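Side-chain contacts in hexapeptide transferase family protein (Anaplasma phagocytophilum, PDB 3IXC), which is probably a transferase, though its substrate is unknown, and binds magnesium as a trimer of left-handed beta-helices resembling gamma-carbonic anhydrases: residues S59-T64 with I184-G189; C113-N118 with S125-R130; G136-A141 with E170-Y175; L156-G159 with F164-M167. One frame throughout, in Å; residues are numbered along the deposited sequence. Where two conformers were deposited one is given.

In the fold
All four contacts belong to one left-handed beta-helix and the helix 170-188 that runs back along it. Contacts 1 and 3 seat its two ends on the same sheet, centres about 21 Å apart. Contact 2, in the coil stack, touches contact 3 at N117 O and G136 N, 2.8 Å apart and probably hydrogen-bonded. Contact 4, the hairpin leading into the helix, adjoins contact 3 (centres about 10 Å apart) and is farthest from contact 1 (centres about 28 Å apart). Magnesium is held by H88 and H111: the L186 side chain (contact 1) is about 7 Å from a bound ion, that of M128 (contact 2) about 5 Å from that of H111; contacts 3 and 4 lie away.

Contact 1: S59-T64 with I184-G189; sequences SIWYGT and IALSRG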
loop_
_atom_site.group_PDB
_atom_site.type_symbol
_atom_site.label_atom_id
_atom_site.label_comp_id
_atom_site.label_asym_id
_atom_site.label_seq_id
_atom_site.Cartn_x
_atom_site.Cartn_y
_atom_site.Cartn_z
ATOM N N SER A 59 -4.198 -13.114 -13.110
ATOM C CA SER A 59 -2.888 -12.486 -12.984
ATOM C C SER A 59 -2.784 -11.803 -11.626
ATOM O O SER A 59 -3.639 -10.993 -11.240
ATOM C CB SER A 59 -2.579 -11.529 -14.151
ATOM O OG SER A 59 -3.590 -10.543 -14.350
ATOM N N ILE A 60 -1.746 -12.185 -10.898
ATOM C CA ILE A 60 -1.502 -11.708 -9.535
ATOM C C ILE A 60 -0.188 -10.941 -9.597
ATOM O O ILE A 60 0.857 -11.515 -9.911
ATOM C CB ILE A 60 -1.425 -12.899 -8.544
ATOM C CG1 ILE A 60 -2.650 -13.830 -8.704
ATOM C CG2 ILE A 60 -1.239 -12.410 -7.115
ATOM C CD1 ILE A 60 -4.019 -13.174 -8.401
ATOM N N TRP A 61 -0.253 -9.643 -9.304
ATOM C CA TRP A 61 0.820 -8.709 -9.665
ATOM C C TRP A 61 1.859 -8.470 -8.562
ATOM O O TRP A 61 1.839 -9.126 -7.513
ATOM C CB TRP A 61 0.199 -7.419 -10.248
ATOM C CG TRP A 61 -0.460 -7.764 -11.561
ATOM C CD1 TRP A 61 -1.739 -8.248 -11.753
ATOM C CD2 TRP A 61 0.162 -7.764 -12.848
ATOM N NE1 TRP A 61 -1.943 -8.523 -13.092
ATOM C CE2 TRP A 61 -0.798 -8.231 -13.785
ATOM C CE3 TRP A 61 1.436 -7.403 -13.308
ATOM C CZ2 TRP A 61 -0.522 -8.340 -15.155
ATOM C CZ3 TRP A 61 1.709 -7.504 -14.675
ATOM C CH2 TRP A 61 0.726 -7.973 -15.583
ATOM N N TYR A 62 2.813 -7.588 -8.846
ATOM C CA TYR A 62 3.983 -7.422 -7.991
ATOM C C TYR A 62 3.599 -6.968 -6.597
ATOM O O TYR A 62 2.779 -6.071 -6.441
ATOM C CB TYR A 62 4.936 -6.422 -8.628
ATOM C CG TYR A 62 5.526 -6.941 -9.915
ATOM C CD1 TYR A 62 6.642 -7.786 -9.894
ATOM C CD2 TYR A 62 4.970 -6.597 -11.152
ATOM C CE1 TYR A 62 7.187 -8.284 -11.079
ATOM C CE2 TYR A 62 5.515 -7.093 -12.346
ATOM C CZ TYR A 62 6.619 -7.932 -12.290
ATOM O OH TYR A 62 7.165 -8.426 -13.455
ATOM N N GLY A 63 4.180 -7.621 -5.594
ATOM C CA GLY A 63 3.974 -7.233 -4.204
ATOM C C GLY A 63 2.598 -7.537 -3.629
ATOM O O GLY A 63 2.291 -7.127 -2.508
ATOM N N THR A 64 1.770 -8.253 -4.385
ATOM C CA THR A 64 0.459 -8.645 -3.890
ATOM C C THR A 64 0.599 -9.787 -2.875
ATOM O O THR A 64 1.467 -10.659 -3.010
ATOM C CB THR A 64 -0.512 -8.947 -5.065
ATOM O OG1 THR A 64 -0.829 -7.707 -5.715
ATOM C CG2 THR A 64 -1.808 -9.600 -4.587
ATOM N N ILE A 184 -5.409 -10.022 -19.152
ATOM C CA ILE A 184 -4.988 -11.355 -19.595
ATOM C C ILE A 184 -3.910 -11.188 -20.665
ATOM O O ILE A 184 -2.840 -11.800 -20.572
ATOM C CB ILE A 184 -6.166 -12.213 -20.119
ATOM C CG1 ILE A 184 -7.186 -12.464 -18.995
ATOM C CG2 ILE A 184 -5.647 -13.554 -20.691
ATOM C CD1 ILE A 184 -8.537 -13.048 -19.478
ATOM N N ALA A 185 -4.180 -10.334 -21.651
ATOM C CA ALA A 185 -3.227 -10.103 -22.744
ATOM C C ALA A 185 -1.910 -9.528 -22.231
ATOM O O ALA A 185 -0.827 -9.987 -22.626
ATOM C CB ALA A 185 -3.837 -9.196 -23.804
ATOM N N LEU A 186 -2.013 -8.540 -21.341
ATOM C CA LEU A 186 -0.841 -7.901 -20.729
ATOM C C LEU A 186 0.036 -8.924 -20.013
ATOM O O LEU A 186 1.265 -8.941 -20.188
ATOM C CB LEU A 186 -1.289 -6.805 -19.746
ATOM C CG LEU A 186 -0.192 -5.935 -19.112
ATOM C CD1 LEU A 186 0.580 -5.145 -20.172
ATOM C CD2 LEU A 186 -0.787 -4.984 -18.091
ATOM N N SER A 187 -0.597 -9.790 -19.222
ATOM C CA SER A 187 0.139 -10.790 -18.443
ATOM C C SER A 187 0.845 -11.840 -19.311
ATOM O O SER A 187 1.834 -12.430 -18.874
ATOM C CB SER A 187 -0.776 -11.460 -17.414
ATOM O OG SER A 187 -1.701 -12.341 -18.031
ATOM N N ARG A 188 0.350 -12.056 -20.537
ATOM C CA ARG A 188 0.967 -13.050 -21.406
ATOM C C ARG A 188 2.313 -12.584 -21.962
ATOM O O ARG A 188 3.093 -13.397 -22.453
ATOM C CB ARG A 188 -0.002 -13.497 -22.502
ATOM C CG ARG A 188 -0.954 -14.558 -21.988
ATOM C CD ARG A 188 -2.202 -14.684 -22.816
ATOM N NE ARG A 188 -3.124 -15.632 -22.202
ATOM C CZ ARG A 188 -4.222 -16.081 -22.793
ATOM N NH1 ARG A 188 -4.527 -15.663 -24.011
ATOM N NH2 ARG A 188 -5.010 -16.944 -22.169
ATOM N N GLY A 189 2.593 -11.286 -21.847
ATOM C CA GLY A 189 3.866 -10.731 -22.300
ATOM C C GLY A 189 4.972 -10.871 -21.273
ATOM O O GLY A 189 6.123 -10.503 -21.538
#
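S59 and S187 mark the closest passage of the two backbones, their CA atoms 6.5 Å apart, where strand 59-60 faces the last turn of helix 170-188. Beyond the strand, W61 to T64 form a type II beta turn closed by T64 N on W61 O, with G63 at the positive phi (72°) of its third position. The serines meet through their methylenes, S59 CB to S187 CB at 3.7 Å. S187 OG turns back into its own helix and donates to I184 O at 2.8 Å, tilted from the carbonyl plane, so the hydroxyl is satisfied without the strand. With CG anti to its carbonyl carbon (chi1 -67°), W61 carries its indole to the helix although its CB does not point there. The six-membered ring does the touching: CZ2 lies 3.9 Å from S187 CB, and CH2 lies 4.2 Å from L186 CG, both approaches oblique to the ring. In the five-membered ring W61 NE1, two bonds from CZ2, makes a weak bond to S59 OG (2.9 Å, 142°). F41, Y183 and Y190 also pack round the indole, Y190 edge-to-face, and R67 of the second subunit adds a cation-pi contact. The W61 side chain is about 7 Å from that of H106, a magnesium-binding residue without metal in this chain. The return of a C-terminal helix along the coils at a subunit interface is a feature of gamma-carbonic-anhydrase-like left-handed beta-helices.

Contact 2: C113-N118 with S125-R130; sequences CTLGNN and SIVMDR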
loop_
_atom_site.group_PDB
_atom_site.type_symbol
_atom_site.label_atom_id
_atom_site.label_comp_id
_atom_site.label_asym_id
_atom_site.label_seq_id
_atom_site.Cartn_x
_atom_site.Cartn_y
_atom_site.Cartn_z
ATOM N N CYS A 113 -14.679 -10.685 1.794
ATOM C CA CYS A 113 -15.734 -10.141 0.945
ATOM C C CYS A 113 -16.061 -11.062 -0.227
ATOM O O CYS A 113 -15.368 -12.052 -0.469
ATOM C CB CYS A 113 -15.344 -8.751 0.431
ATOM S SG CYS A 113 -13.794 -8.703 -0.521
ATOM N N THR A 114 -17.121 -10.726 -0.953
ATOM C CA THR A 114 -17.518 -11.491 -2.129
ATOM C C THR A 114 -17.643 -10.540 -3.311
ATOM O O THR A 114 -18.392 -9.566 -3.245
ATOM C CB THR A 114 -18.857 -12.213 -1.886
ATOM O OG1 THR A 114 -18.722 -13.080 -0.756
ATOM C CG2 THR A 114 -19.269 -13.034 -3.105
ATOM N N LEU A 115 -16.904 -10.822 -4.383
ATOM C CA LEU A 115 -16.925 -9.978 -5.583
ATOM C C LEU A 115 -17.411 -10.807 -6.762
ATOM O O LEU A 115 -16.782 -11.804 -7.135
ATOM C CB LEU A 115 -15.528 -9.397 -5.866
ATOM C CG LEU A 115 -14.766 -8.744 -4.701
ATOM C CD1 LEU A 115 -13.427 -8.220 -5.182
ATOM C CD2 LEU A 115 -15.573 -7.614 -4.023
ATOM N N GLY A 116 -18.544 -10.406 -7.331
ATOM C CA GLY A 116 -19.146 -11.155 -8.433
ATOM C C GLY A 116 -18.363 -11.001 -9.718
ATOM O O GLY A 116 -17.470 -10.151 -9.826
ATOM N N ASN A 117 -18.696 -11.824 -10.712
ATOM C CA ASN A 117 -18.026 -11.730 -12.008
ATOM C C ASN A 117 -18.081 -10.309 -12.546
ATOM O O ASN A 117 -19.097 -9.628 -12.407
ATOM C CB ASN A 117 -18.669 -12.658 -13.038
ATOM C CG ASN A 117 -18.695 -14.105 -12.597
ATOM O OD1 ASN A 117 -17.907 -14.538 -11.748
ATOM N ND2 ASN A 117 -19.612 -14.873 -13.184
ATOM N N ASN A 118 -16.985 -9.876 -13.160
ATOM C CA ASN A 118 -16.895 -8.549 -13.782
ATOM C C ASN A 118 -17.002 -7.380 -12.803
ATOM O O ASN A 118 -17.209 -6.248 -13.238
ATOM C CB ASN A 118 -17.958 -8.353 -14.883
ATOM C CG ASN A 118 -17.597 -9.000 -16.221
ATOM O OD1 ASN A 118 -18.497 -9.358 -16.979
ATOM N ND2 ASN A 118 -16.304 -9.097 -16.546
ATOM N N SER A 125 -8.663 1.089 -3.001
ATOM C CA SER A 125 -9.917 0.855 -2.268
ATOM C C SER A 125 -9.766 -0.202 -1.181
ATOM O O SER A 125 -8.881 -1.058 -1.244
ATOM C CB SER A 125 -11.047 0.439 -3.222
ATOM O OG SER A 125 -11.377 1.497 -4.112
ATOM N N ILE A 126 -10.649 -0.131 -0.189
ATOM C CA ILE A 126 -10.693 -1.074 0.922
ATOM C C ILE A 126 -12.087 -1.673 0.915
ATOM O O ILE A 126 -13.074 -0.935 0.872
ATOM C CB ILE A 126 -10.434 -0.372 2.274
ATOM C CG1 ILE A 126 -9.058 0.312 2.282
ATOM C CG2 ILE A 126 -10.571 -1.370 3.439
ATOM C CD1 ILE A 126 -8.798 1.167 3.533
ATOM N N VAL A 127 -12.168 -3.003 0.917
ATOM C CA VAL A 127 -13.461 -3.702 0.959
ATOM C C VAL A 127 -13.463 -4.533 2.235
ATOM O O VAL A 127 -12.619 -5.424 2.410
ATOM C CB VAL A 127 -13.681 -4.594 -0.288
ATOM C CG1 VAL A 127 -15.061 -5.250 -0.242
ATOM C CG2 VAL A 127 -13.553 -3.754 -1.565
ATOM N N MET A 128 -14.422 -4.245 3.118
ATOM C CA MET A 128 -14.446 -4.801 4.477
ATOM C C MET A 128 -15.203 -6.127 4.559
ATOM O O MET A 128 -15.903 -6.516 3.614
ATOM C CB MET A 128 -15.055 -3.792 5.466
ATOM C CG MET A 128 -14.351 -2.433 5.532
ATOM S SD MET A 128 -12.793 -2.407 6.436
ATOM C CE MET A 128 -13.353 -2.703 8.109
ATOM N N ASP A 129 -15.062 -6.797 5.705
ATOM C CA ASP A 129 -15.709 -8.082 5.981
ATOM C C ASP A 129 -17.188 -8.066 5.621
ATOM O O ASP A 129 -17.914 -7.133 5.967
ATOM C CB ASP A 129 -15.547 -8.462 7.465
ATOM C CG ASP A 129 -14.201 -9.127 7.780
ATOM O OD1 ASP A 129 -13.409 -9.406 6.856
ATOM O OD2 ASP A 129 -13.942 -9.392 8.972
ATOM N N ARG A 130 -17.624 -9.105 4.917
ATOM C CA ARG A 130 -19.039 -9.321 4.594
ATOM C C ARG A 130 -19.592 -8.383 3.511
ATOM O O ARG A 130 -20.744 -8.527 3.111
ATOM C CB ARG A 130 -19.937 -9.289 5.852
ATOM C CG ARG A 130 -19.643 -10.384 6.871
ATOM C CD ARG A 130 -20.605 -10.337 8.063
ATOM N NE ARG A 130 -20.280 -9.260 9.000
ATOM C CZ ARG A 130 -20.918 -8.094 9.072
ATOM N NH1 ARG A 130 -21.939 -7.829 8.265
ATOM N NH2 ARG A 130 -20.537 -7.191 9.969
#
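C113 and V127 meet inside the left-handed parallel beta-helix, where the corner before strand 114-115 of one coil faces strand 126-127 of the next. The two strands belong to different sheets, so side chains and not backbone bonds join the segments here. The closest CA atoms are those of C113 and R130, 5.0 Å apart at the corner. From C113, CB rests on the V127 methyl CG1 at 3.6 Å and also comes within 3.9 Å of M128 O, the carbonyl that follows in the chain. One bond further out, SG lies between the backbone N and the carbonyl carbon of its own residue (chi1 58°), a setting that keeps the sulfur beside the valine: it is 3.7 Å from V127 CG1 and 4.1 Å from V127 CB. CG1 is thus touched by both atoms of the cysteine side chain. V127 offers this branch because CG1 stands anti to its backbone N (chi1 -177°), while CG2 takes the other direction and packs on L139. Within its own sheet V127 is stacked between L110 and L145 of the neighbouring coils, the kind of aligned aliphatic column that fills a beta-helix interior. Close by, D129 touches H111, a magnesium ligand, and M128 turns outward to pack on M123 of the third subunit. L115 reaches the same valine more loosely, its CB not directed there but its end swinging closer, with CD2 4.5 Å from V127 CG1.

Contact 3: G136-A141 with E170-Y175; sequences GSMLAA and EEEILY
M138 and E172 supply the main van der Waals contact, the methionine methyl M138 CE standing 4.2 Å from the carboxylate carbon E172 CD. The two side chains cross at about a right angle. M138 runs out with CG anti to the backbone N (chi1 -176°) and then bends at its last torsion (chi3 67°), which sets CE against the helix. M168 and L156 also pack on this methionine. A second, peripheral touch links G136 O to I173 CD1 at 4.3 Å; it is doubtful because I173 was deposited in two conformers. In the left-handed beta-helix, strand 138-139 lies next to the final hairpin in the sheet, and helix 170-188, which starts right after that hairpin, lays its first turn over this face. The same carboxylate is the polar centre: E172 OE1 accepts from R166 NH1 in a salt bridge of 2.8 Å and also from T169 N, so one carboxylate oxygen ties the first helical turn back to strand 162-167. Among backbone bonds, L174 N reaches E170 O at 2.9 Å as the helix begins, while M138 joins E155 and W157 in the adjoining strand.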
loop_
_atom_site.group_PDB
_atom_site.type_symbol
_atom_site.label_atom_id
_atom_site.label_comp_id
_atom_site.label_asym_id
_atom_site.label_seq_id
_atom_site.Cartn_x
_atom_site.Cartn_y
_atom_site.Cartn_z
ATOM N N GLY A 136 -20.821 -7.372 -12.175
ATOM C CA GLY A 136 -20.880 -6.180 -13.024
ATOM C C GLY A 136 -21.170 -4.880 -12.294
ATOM O O GLY A 136 -21.929 -4.038 -12.783
ATOM N N SER A 137 -20.554 -4.727 -11.126
ATOM C CA SER A 137 -20.652 -3.512 -10.313
ATOM C C SER A 137 -19.265 -2.894 -10.154
ATOM O O SER A 137 -18.256 -3.541 -10.444
ATOM C CB SER A 137 -21.264 -3.827 -8.942
ATOM O OG SER A 137 -20.446 -4.729 -8.205
ATOM N N MET A 138 -19.210 -1.647 -9.693
ATOM C CA MET A 138 -17.936 -0.936 -9.628
ATOM C C MET A 138 -17.790 -0.055 -8.401
ATOM O O MET A 138 -18.762 0.547 -7.944
ATOM C CB MET A 138 -17.727 -0.094 -10.894
ATOM C CG MET A 138 -16.378 0.608 -10.939
ATOM S SD MET A 138 -15.879 1.152 -12.578
ATOM C CE MET A 138 -17.058 2.392 -12.895
ATOM N N LEU A 139 -16.559 -0.007 -7.892
ATOM C CA LEU A 139 -16.178 0.885 -6.820
ATOM C C LEU A 139 -15.152 1.867 -7.388
ATOM O O LEU A 139 -14.178 1.448 -8.025
ATOM C CB LEU A 139 -15.574 0.051 -5.691
ATOM C CG LEU A 139 -15.479 0.607 -4.277
ATOM C CD1 LEU A 139 -16.846 1.023 -3.757
ATOM C CD2 LEU A 139 -14.845 -0.446 -3.380
ATOM N N ALA A 140 -15.373 3.164 -7.171
ATOM C CA ALA A 140 -14.423 4.187 -7.621
ATOM C C ALA A 140 -13.095 4.038 -6.889
ATOM O O ALA A 140 -13.055 3.509 -5.771
ATOM C CB ALA A 140 -14.976 5.572 -7.368
ATOM N N ALA A 141 -12.025 4.537 -7.508
ATOM C CA ALA A 141 -10.721 4.613 -6.846
ATOM C C ALA A 141 -10.852 5.240 -5.460
ATOM O O ALA A 141 -11.615 6.191 -5.263
ATOM C CB ALA A 141 -9.745 5.417 -7.683
ATOM N N GLU A 170 -22.873 3.084 -20.525
ATOM C CA GLU A 170 -22.618 1.987 -21.458
ATOM C C GLU A 170 -21.110 1.713 -21.573
ATOM O O GLU A 170 -20.683 0.558 -21.532
ATOM C CB GLU A 170 -23.196 2.312 -22.837
ATOM C CG GLU A 170 -22.906 1.239 -23.893
ATOM C CD GLU A 170 -23.371 1.635 -25.282
ATOM O OE1 GLU A 170 -24.510 2.129 -25.418
ATOM O OE2 GLU A 170 -22.605 1.434 -26.243
ATOM N N GLU A 171 -20.320 2.776 -21.727
ATOM C CA GLU A 171 -18.866 2.650 -21.851
ATOM C C GLU A 171 -18.242 1.976 -20.623
ATOM O O GLU A 171 -17.376 1.098 -20.756
ATOM C CB GLU A 171 -18.228 4.020 -22.111
ATOM C CG GLU A 171 -16.721 3.993 -22.352
ATOM C CD GLU A 171 -16.103 5.379 -22.503
ATOM O OE1 GLU A 171 -16.852 6.385 -22.584
ATOM O OE2 GLU A 171 -14.857 5.464 -22.544
ATOM N N GLU A 172 -18.698 2.377 -19.438
ATOM C CA GLU A 172 -18.201 1.802 -18.183
ATOM C C GLU A 172 -18.556 0.324 -18.035
ATOM O O GLU A 172 -17.716 -0.476 -17.591
ATOM C CB GLU A 172 -18.715 2.603 -16.989
ATOM C CG GLU A 172 -17.987 3.924 -16.820
ATOM C CD GLU A 172 -18.671 4.868 -15.866
ATOM O OE1 GLU A 172 -19.869 4.675 -15.569
ATOM O OE2 GLU A 172 -17.994 5.814 -15.415
ATOM N N ILE A 173 -19.780 -0.044 -18.416
ATOM C CA ILE A 173 -20.223 -1.444 -18.355
ATOM C C ILE A 173 -19.396 -2.293 -19.326
ATOM O O ILE A 173 -18.905 -3.379 -18.972
ATOM C CB ILE A 173 -21.735 -1.595 -18.659
ATOM C CG1 ILE A 173 -22.573 -0.866 -17.608
ATOM C CG2 ILE A 173 -22.143 -3.068 -18.680
ATOM C CD1 ILE A 173 -22.681 -1.608 -16.293
ATOM N N LEU A 174 -19.232 -1.796 -20.552
ATOM C CA LEU A 174 -18.392 -2.501 -21.524
ATOM C C LEU A 174 -16.958 -2.672 -21.017
ATOM O O LEU A 174 -16.305 -3.687 -21.293
ATOM C CB LEU A 174 -18.382 -1.769 -22.868
ATOM C CG LEU A 174 -19.694 -1.822 -23.653
ATOM C CD1 LEU A 174 -19.629 -0.848 -24.828
ATOM C CD2 LEU A 174 -19.974 -3.244 -24.153
ATOM N N TYR A 175 -16.466 -1.670 -20.298
ATOM C CA TYR A 175 -15.084 -1.695 -19.817
ATOM C C TYR A 175 -14.822 -2.783 -18.780
ATOM O O TYR A 175 -13.680 -3.175 -18.568
ATOM C CB TYR A 175 -14.645 -0.331 -19.275
ATOM C CG TYR A 175 -13.145 -0.255 -19.017
ATOM C CD1 TYR A 175 -12.233 -0.280 -20.070
ATOM C CD2 TYR A 175 -12.648 -0.173 -17.713
ATOM C CE1 TYR A 175 -10.845 -0.229 -19.832
ATOM C CE2 TYR A 175 -11.277 -0.114 -17.468
ATOM C CZ TYR A 175 -10.384 -0.143 -18.527
ATOM O OH TYR A 175 -9.032 -0.077 -18.268
#

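Contact 4: L156-G159 with F164-M167; sequences LWAG and FLRM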
loop_
_atom_site.group_PDB
_atom_site.type_symbol
_atom_site.label_atom_id
_atom_site.label_comp_id
_atom_site.label_asym_id
_atom_site.label_seq_id
_atom_site.Cartn_x
_atom_site.Cartn_y
_atom_site.Cartn_z
ATOM N N LEU A 156 -22.339 2.116 -9.562
ATOM C CA LEU A 156 -21.050 2.675 -9.195
ATOM C C LEU A 156 -21.179 3.284 -7.797
ATOM O O LEU A 156 -22.039 4.131 -7.554
ATOM C CB LEU A 156 -20.600 3.743 -10.204
ATOM C CG LEU A 156 -19.362 4.573 -9.823
ATOM C CD1 LEU A 156 -18.108 3.708 -9.637
ATOM C CD2 LEU A 156 -19.123 5.657 -10.875
ATOM N N TRP A 157 -20.338 2.816 -6.880
ATOM C CA TRP A 157 -20.259 3.393 -5.540
ATOM C C TRP A 157 -18.924 4.109 -5.406
ATOM O O TRP A 157 -17.951 3.782 -6.105
ATOM C CB TRP A 157 -20.365 2.294 -4.481
ATOM C CG TRP A 157 -21.764 1.794 -4.215
ATOM C CD1 TRP A 157 -22.753 1.550 -5.133
ATOM C CD2 TRP A 157 -22.299 1.428 -2.940
ATOM N NE1 TRP A 157 -23.876 1.069 -4.503
ATOM C CE2 TRP A 157 -23.627 0.989 -3.154
ATOM C CE3 TRP A 157 -21.789 1.441 -1.632
ATOM C CZ2 TRP A 157 -24.453 0.565 -2.108
ATOM C CZ3 TRP A 157 -22.617 1.017 -0.587
ATOM C CH2 TRP A 157 -23.933 0.588 -0.836
ATOM N N ALA A 158 -18.886 5.093 -4.511
ATOM C CA ALA A 158 -17.690 5.904 -4.304
ATOM C C ALA A 158 -17.710 6.504 -2.918
ATOM O O ALA A 158 -18.777 6.643 -2.300
ATOM C CB ALA A 158 -17.611 7.022 -5.350
ATOM N N GLY A 159 -16.524 6.871 -2.443
ATOM C CA GLY A 159 -16.402 7.612 -1.193
ATOM C C GLY A 159 -15.933 6.787 -0.015
ATOM O O GLY A 159 -15.658 5.584 -0.137
ATOM N N PHE A 164 -23.781 4.610 -2.840
ATOM C CA PHE A 164 -24.221 4.668 -4.227
ATOM C C PHE A 164 -24.028 6.075 -4.799
ATOM O O PHE A 164 -24.480 7.060 -4.209
ATOM C CB PHE A 164 -25.684 4.241 -4.335
ATOM C CG PHE A 164 -26.268 4.425 -5.706
ATOM C CD1 PHE A 164 -26.010 3.501 -6.709
ATOM C CD2 PHE A 164 -27.072 5.522 -5.991
ATOM C CE1 PHE A 164 -26.546 3.664 -7.982
ATOM C CE2 PHE A 164 -27.618 5.697 -7.268
ATOM C CZ PHE A 164 -27.354 4.757 -8.262
ATOM N N LEU A 165 -23.350 6.151 -5.945
ATOM C CA LEU A 165 -23.149 7.411 -6.657
ATOM C C LEU A 165 -24.118 7.534 -7.831
ATOM O O LEU A 165 -24.859 8.514 -7.932
ATOM C CB LEU A 165 -21.707 7.531 -7.158
ATOM C CG LEU A 165 -21.316 8.859 -7.822
ATOM C CD1 LEU A 165 -21.375 10.043 -6.830
ATOM C CD2 LEU A 165 -19.936 8.739 -8.443
ATOM N N ARG A 166 -24.098 6.534 -8.709
ATOM C CA ARG A 166 -24.934 6.530 -9.911
ATOM C C ARG A 166 -24.829 5.163 -10.573
ATOM O O ARG A 166 -23.978 4.353 -10.212
ATOM C CB ARG A 166 -24.468 7.606 -10.896
ATOM C CG ARG A 166 -22.996 7.478 -11.309
ATOM C CD ARG A 166 -22.643 8.460 -12.416
ATOM N NE ARG A 166 -21.213 8.471 -12.728
ATOM C CZ ARG A 166 -20.604 7.583 -13.517
ATOM N NH1 ARG A 166 -21.297 6.589 -14.070
ATOM N NH2 ARG A 166 -19.294 7.680 -13.745
ATOM N N MET A 167 -25.697 4.909 -11.546
ATOM C CA MET A 167 -25.490 3.769 -12.429
ATOM C C MET A 167 -24.331 4.057 -13.390
ATOM O O MET A 167 -23.990 5.214 -13.653
ATOM C CB MET A 167 -26.770 3.429 -13.205
ATOM C CG MET A 167 -27.966 3.065 -12.324
ATOM S SD MET A 167 -27.687 1.668 -11.214
ATOM C CE MET A 167 -27.763 0.272 -12.340
#
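The beta hairpin of strands 155-159 and 162-167, which ends the sheet of the left-handed beta-helix, holds a classic beta bulge where L165 and R166 both face L156. The short strand segments run antiparallel at 149°, and the register slips by one between the hydrogen-bonded pair L156-R166 and the non-hydrogen-bonded pair W157-F164. L156 N donates to R166 O at 2.8 Å, the donor nearly in line with the carbonyl. In return L156 O accepts L165 N at 2.9 Å, within the carbonyl plane, plus a weaker, longer bond from R166 N. Past the bulge, F164 lies across the indole of W157. F164 N sits 3.5 Å above the indole plane, and F164 CB makes a CH-pi contact over the five-membered ring, 4.0 Å from its centroid. The phenyl itself is nearly perpendicular to the indole (79°), with W157 NE1 in the plane of the phenyl at its edge; that N-H is used by E155 OE1. L165 lends its CD2 methyl to L156 CD2 (4.0 Å) and to A158 CB; exposed L165 thus covers the buried L156. R166 CG lies between its backbone N and carbonyl carbon (chi1 57°), and the chain runs extended to NE, laying the guanidinium beside L156. R166 NH1 donates to M167 O at 3.1 Å, nearly in the guanidinium plane, and makes a salt bridge to E172. L156 and R166 point the same way, and the leucine methyl CD2 lies over the middle of one guanidinium face, 3.5 Å from R166 NH2.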